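Local coordinates for carbohydrate binding protein, putative, cbp2D (Cellvibrio japonicus, PDB 7B21) that probably carries electrons through the covalently bound heme of its X183 c-type cytochrome domain, one part of a longer, probably polysaccharide-binding protein, at residues R51-Q54 / D55-L58; G72-G76 / Q77-D81. All blocks are in the same frame, centred on the assembly; numbering follows the deposited sequence.

Contact 1: R51-Q54 / D55-L58. With EDO (1,2-ethanediol), chain E.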
ATOM      1  N   ARG A  51      -5.257  13.934   5.709  1.00 10.49           N
ATOM      2  CA  ARG A  51      -4.917  15.277   5.203  1.00 12.12           C
ATOM      3  C   ARG A  51      -5.476  15.519   3.810  1.00 11.86           C
ATOM      4  O   ARG A  51      -5.246  16.600   3.255  1.00 13.96           O
ATOM      5  CB  ARG A  51      -3.405  15.473   5.181  1.00 13.66           C
ATOM      6  CG  ARG A  51      -2.714  15.435   6.542  1.00 17.79           C
ATOM      7  CD  ARG A  51      -1.172  15.587   6.363  1.00 25.60           C
ATOM      8  NE  ARG A  51      -0.729  16.663   5.443  1.00 33.75           N
ATOM      9  CZ  ARG A  51       0.418  16.738   4.738  1.00 32.24           C
ATOM     10  NH1 ARG A  51       1.394  15.849   4.858  1.00 34.21           N
ATOM     11  NH2 ARG A  51       0.623  17.793   3.964  1.00 39.64           N
ATOM     12  N   ASP A  52      -6.163  14.554   3.226  1.00 10.93           N
ATOM     13  CA  ASP A  52      -6.715  14.716   1.876  1.00 11.01           C
ATOM     14  C   ASP A  52      -8.104  15.345   1.955  1.00 12.38           C
ATOM     15  O   ASP A  52      -8.736  15.343   2.980  1.00 15.84           O
ATOM     16  CB  ASP A  52      -6.717  13.394   1.133  1.00  9.80           C
ATOM     17  CG  ASP A  52      -6.606  13.484  -0.382  1.00  9.88           C
ATOM     18  OD1 ASP A  52      -6.866  14.540  -0.963  1.00 12.20           O
ATOM     19  OD2 ASP A  52      -6.231  12.443  -0.975  1.00  9.61           O
ATOM     20  N   THR A  53      -8.518  15.818   0.810  1.00 13.56           N
ATOM     21  CA  THR A  53      -9.768  16.521   0.564  1.00 16.36           C
ATOM     22  C   THR A  53     -10.757  15.631  -0.158  1.00 16.27           C
ATOM     23  O   THR A  53     -11.904  16.086  -0.336  1.00 18.91           O
ATOM     24  CB  THR A  53      -9.551  17.783  -0.277  1.00 21.00           C
ATOM     25  OG1 THR A  53      -8.910  17.382  -1.491  1.00 25.06           O
ATOM     26  CG2 THR A  53      -8.683  18.784   0.451  1.00 27.26           C
ATOM     27  N   GLN A  54     -10.356  14.445  -0.596  1.00 14.99           N
ATOM     28  CA  GLN A  54     -11.329  13.569  -1.260  1.00 17.40           C
ATOM     29  C   GLN A  54     -10.822  12.133  -1.199  1.00 13.04           C
ATOM     30  O   GLN A  54      -9.669  11.853  -0.871  1.00 13.82           O
ATOM     31  CB  GLN A  54     -11.660  13.997  -2.670  1.00 23.48           C
ATOM     32  CG  GLN A  54     -10.478  13.695  -3.522  1.00 24.18           C
ATOM     33  CD  GLN A  54     -10.766  13.872  -4.988  1.00 37.29           C
ATOM     34  OE1 GLN A  54     -10.757  14.986  -5.505  1.00 39.75           O
ATOM     35  NE2 GLN A  54     -11.013  12.763  -5.672  1.00 37.00           N
ATOM     36  N   ASP A  55     -11.735  11.257  -1.517  1.00 12.66           N
ATOM     37  CA  ASP A  55     -11.491   9.818  -1.585  1.00 11.94           C
ATOM     38  C   ASP A  55     -10.635   9.541  -2.825  1.00 12.66           C
ATOM     39  O   ASP A  55     -10.793  10.176  -3.858  1.00 17.01           O
ATOM     40  CB  ASP A  55     -12.810   9.096  -1.724  1.00 13.33           C
ATOM     41  CG  ASP A  55     -13.710   9.182  -0.515  1.00 15.42           C
ATOM     42  OD1 ASP A  55     -13.201   9.491   0.589  1.00 17.02           O
ATOM     43  OD2 ASP A  55     -14.886   8.869  -0.677  1.00 20.74           O
ATOM     44  N   ARG A  56      -9.763   8.538  -2.712  1.00  9.79           N
ATOM     45  CA  ARG A  56      -8.876   8.179  -3.824  1.00  8.77           C
ATOM     46  C   ARG A  56      -8.940   6.670  -4.046  1.00  7.78           C
ATOM     47  O   ARG A  56      -9.067   5.866  -3.113  1.00  8.92           O
ATOM     48  CB  ARG A  56      -7.423   8.534  -3.480  1.00  9.71           C
ATOM     49  CG  ARG A  56      -7.181   9.979  -3.063  1.00 10.14           C
ATOM     50  CD  ARG A  56      -7.289  10.931  -4.184  1.00 10.78           C
ATOM     51  NE  ARG A  56      -7.101  12.281  -3.677  1.00 10.58           N
ATOM     52  CZ  ARG A  56      -7.243  13.348  -4.415  1.00 12.09           C
ATOM     53  NH1 ARG A  56      -7.502  13.223  -5.713  1.00 14.07           N
ATOM     54  NH2 ARG A  56      -7.090  14.538  -3.859  1.00 11.80           N
ATOM     55  N   ALA A  57      -8.722   6.292  -5.280  1.00  7.55           N
ATOM     56  CA  ALA A  57      -8.391   4.906  -5.598  1.00  7.33           C
ATOM     57  C   ALA A  57      -7.139   4.542  -4.805  1.00  6.81           C
ATOM     58  O   ALA A  57      -6.242   5.369  -4.590  1.00  7.03           O
ATOM     59  CB  ALA A  57      -8.132   4.728  -7.072  1.00  7.98           C
ATOM     60  N   LEU A  58      -7.034   3.270  -4.414  1.00  6.48           N
ATOM     61  CA  LEU A  58      -5.893   2.837  -3.598  1.00  6.33           C
ATOM     62  C   LEU A  58      -4.555   3.221  -4.263  1.00  6.05           C
ATOM     63  O   LEU A  58      -3.663   3.738  -3.598  1.00  6.27           O
ATOM     64  CB  LEU A  58      -6.038   1.345  -3.306  1.00  6.33           C
ATOM     65  CG  LEU A  58      -4.873   0.690  -2.566  1.00  6.40           C
ATOM     66  CD1 LEU A  58      -4.517   1.419  -1.285  1.00  6.97           C
ATOM     67  CD2 LEU A  58      -5.234  -0.741  -2.237  1.00  7.20           C
TER
HETATM   68  C1  EDO E 104     -16.565   9.798   1.958  1.00 34.65           C
HETATM   69  O1  EDO E 104     -17.091   9.881   0.662  1.00 44.31           O
HETATM   70  C2  EDO E 104     -15.905  11.059   2.384  1.00 25.38           C
HETATM   71  O2  EDO E 104     -14.869  11.537   1.548  1.00 22.88           O
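Two first torsions bring Asp-52 and Arg-56 together: CG of Asp-52 stands opposite its own backbone N (chi1 -152°), while CG of Arg-56 lies beside its N and the chain then bends at chi2 (-72°), turning the guanidinium back over the preceding residues. The two side chains cross at about a right angle and form a side-on, two-nitrogen salt bridge. NE of Arg-56 gives a nearly straight bond to OD2 of Asp-52 (2.8 Å), on the syn side but tilted out of the carboxylate plane, and NH2 of Arg-56 reaches OD1 of Asp-52 at 2.9 Å through that oxygen's syn lone pair. Both acceptors lie close to the guanidinium plane, and the paired bonds fix its rotation. OD1 of Asp-52 also takes the backbone N-H of Thr-53 on its anti side, somewhat out of the carboxylate plane (N to OD1 2.7 Å), so the carboxylate is tied to its own backbone neighbour as well.

Gln-54 closes over one face of the same guanidinium. Its CG sits over the centre, 3.4 Å from CZ of Arg-56, and its amide stacks on the group with the planes only 4° apart. NE2 of Gln-54 then donates within its amide plane to the backbone O of Asp-55 (3.2 Å), a bond that helps fix the amide over the guanidinium. The Asp-55 carboxylate receives both hydroxyls of an ethanediol, probably from the crystallisation liquor, which Arg-48 also binds: OD1 from O2 and OD2 from O1, each at 2.8 Å.

The contact lies near the surface in the loop before helix 58-65, with Asp-52 buried and Ala-57 as the N-cap residue; Trp-65 donates through NE1 to OD2 of Asp-52, and Met-64 packs against both Asp-52 and Arg-56.

Contact 2: G72-G76 / Q77-D81. With NA (sodium ion), chain C.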
ATOM      1  N   GLY A  72       7.174  10.635  -2.919  1.00 11.88           N
ATOM      2  CA  GLY A  72       7.515  10.579  -4.329  1.00 12.95           C
ATOM      3  C   GLY A  72       8.219   9.324  -4.744  1.00 14.19           C
ATOM      4  O   GLY A  72       8.355   9.115  -5.955  1.00 17.62           O
ATOM      5  N   SER A  73       8.606   8.467  -3.802  1.00 14.22           N
ATOM      6  CA  SER A  73       9.401   7.269  -4.144  0.50 14.79           C
ATOM      7  C   SER A  73       8.524   6.172  -4.758  1.00 12.14           C
ATOM      8  O   SER A  73       9.086   5.352  -5.433  1.00 18.52           O
ATOM      9  CB  SER A  73      10.263   6.806  -3.002  0.50 15.93           C
ATOM     10  OG  SER A  73       9.485   6.385  -1.895  0.50 15.06           O
ATOM     11  N   CYS A  74       7.206   6.186  -4.572  1.00 10.79           N
ATOM     12  CA  CYS A  74       6.311   5.156  -5.145  1.00  9.21           C
ATOM     13  C   CYS A  74       5.135   5.857  -5.780  1.00  8.91           C
ATOM     14  O   CYS A  74       4.278   6.384  -5.047  1.00  9.27           O
ATOM     15  CB  CYS A  74       5.864   4.148  -4.112  1.00  9.12           C
ATOM     16  SG  CYS A  74       4.835   2.811  -4.784  0.83  7.82           S
ATOM     17  N   THR A  75       5.119   5.877  -7.112  1.00  8.59           N
ATOM     18  CA  THR A  75       4.048   6.479  -7.913  1.00  9.11           C
ATOM     19  C   THR A  75       3.821   5.533  -9.093  1.00  8.29           C
ATOM     20  O   THR A  75       4.509   4.523  -9.221  1.00  9.37           O
ATOM     21  CB  THR A  75       4.410   7.890  -8.370  1.00 11.02           C
ATOM     22  OG1 THR A  75       5.527   7.800  -9.256  1.00 12.87           O
ATOM     23  CG2 THR A  75       4.738   8.832  -7.235  1.00 11.98           C
ATOM     24  N   GLY A  76       2.928   5.890  -9.997  1.00  8.46           N
ATOM     25  CA  GLY A  76       2.845   5.182 -11.283  1.00  8.37           C
ATOM     26  C   GLY A  76       2.742   3.683 -11.112  1.00  7.95           C
ATOM     27  O   GLY A  76       1.886   3.176 -10.401  1.00  8.43           O
ATOM     28  N   GLN A  77       3.613   2.958 -11.823  1.00  7.93           N
ATOM     29  CA  GLN A  77       3.535   1.493 -11.808  1.00  7.90           C
ATOM     30  C   GLN A  77       3.787   0.917 -10.409  1.00  7.78           C
ATOM     31  O   GLN A  77       3.182  -0.101 -10.071  1.00  8.51           O
ATOM     32  CB  GLN A  77       4.497   0.902 -12.842  1.00  8.66           C
ATOM     33  CG  GLN A  77       4.254  -0.561 -13.133  1.00  9.35           C
ATOM     34  CD  GLN A  77       2.963  -0.861 -13.844  1.00  9.53           C
ATOM     35  OE1 GLN A  77       2.703  -0.349 -14.938  1.00 11.14           O
ATOM     36  NE2 GLN A  77       2.136  -1.722 -13.267  1.00  9.80           N
ATOM     37  N   CYS A  78       4.684   1.518  -9.644  1.00  7.91           N
ATOM     38  CA  CYS A  78       4.915   1.057  -8.255  1.00  8.03           C
ATOM     39  C   CYS A  78       3.597   1.047  -7.512  1.00  7.45           C
ATOM     40  O   CYS A  78       3.243   0.068  -6.833  1.00  7.75           O
ATOM     41  CB  CYS A  78       5.916   1.986  -7.576  1.00  8.80           C
ATOM     42  SG  CYS A  78       6.146   1.622  -5.813  0.85  8.34           S
ATOM     43  N   ALA A  79       2.852   2.143  -7.598  1.00  7.28           N
ATOM     44  CA  ALA A  79       1.597   2.288  -6.866  1.00  7.36           C
ATOM     45  C   ALA A  79       0.553   1.294  -7.387  1.00  6.95           C
ATOM     46  O   ALA A  79      -0.188   0.706  -6.588  1.00  7.54           O
ATOM     47  CB  ALA A  79       1.122   3.721  -6.945  1.00  7.70           C
ATOM     48  N   ALA A  80       0.489   1.119  -8.699  1.00  6.84           N
ATOM     49  CA  ALA A  80      -0.428   0.140  -9.277  1.00  7.12           C
ATOM     50  C   ALA A  80      -0.110  -1.281  -8.798  1.00  6.86           C
ATOM     51  O   ALA A  80      -0.998  -2.053  -8.484  1.00  7.25           O
ATOM     52  CB  ALA A  80      -0.393   0.234 -10.781  1.00  7.46           C
ATOM     53  N   ASP A  81       1.173  -1.626  -8.807  1.00  6.64           N
ATOM     54  CA  ASP A  81       1.593  -2.969  -8.400  1.00  7.07           C
ATOM     55  C   ASP A  81       1.272  -3.200  -6.933  1.00  6.55           C
ATOM     56  O   ASP A  81       0.777  -4.276  -6.548  1.00  6.93           O
ATOM     57  CB  ASP A  81       3.075  -3.162  -8.683  1.00  7.22           C
ATOM     58  CG  ASP A  81       3.462  -3.277 -10.142  1.00  7.87           C
ATOM     59  OD1 ASP A  81       2.560  -3.436 -11.003  1.00  8.22           O
ATOM     60  OD2 ASP A  81       4.660  -3.265 -10.400  1.00  9.85           O
TER
HETATM   61 NA    NA C 102       3.775   7.734  -3.246  1.00  7.94          NA
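A disulfide across the start of helix 76-86 joins the loop that follows the heme-ligand methionine to the first turn of the C-terminal helix of this cytochrome c domain. SG of Cys-74 and SG of Cys-78 are 2.0 Å apart, and the bridge has a chi3 of -103°. Both cysteines turn SG opposite their backbone N (chi1 -177° for Cys-74, 174° for Cys-78), which lets the two sulfurs meet across a separation of four residues. SG of Cys-74 also rests against the helix backbone, 3.5 Å from N of Ala-79, while the methyl of Ala-79 packs on Ile-62 and Ser-63 of helix 58-65.

From Thr-75 onward the chain winds into the helix. O of Gly-76 accepts from N of Ala-80 at 3.0 Å, and O of Thr-75 takes a weak bond from N of Ala-79 at 3.3 Å. Gly-76 has a positive phi where the chain turns into the helix. The C-terminal helix is one of the core helices of the cytochrome c fold, and here its entry is tied to a metal site: O of Cys-74 binds the sodium ion at 2.3 Å, with the backbone oxygens of Ile-62, Ser-63, Met-66 and Glu-71 completing the five protein ligands. Along the start of the helix, NE2 of Gln-77 bonds to OD1 of Asp-81, four residues on (2.9 Å), arriving from above the carboxylate plane. OD2 of Asp-81 forms a salt bridge with Arg-9, linking helix 76-86 to helix 7-16.

Helix 58-65 connects the two contacts: contact 1 leads into its N-terminus, and contact 2 lies past its C-terminal end and on helix 76-86 packed against it. Their centres are 16 Å apart, with nearest atoms about 5 Å apart and no direct touch. Both approach the heme: Leu-58 of contact 1 touches it and also meets Glu-83 and Ile-86 of helix 76-86, whereas the side chain of Asp-52 is about 8 Å from the heme and that of Cys-74 about 4 Å. In contact 2 the side chain of Cys-74 is about 6 Å from that of the iron ligand Met-66, whose backbone oxygen binds the same sodium ion.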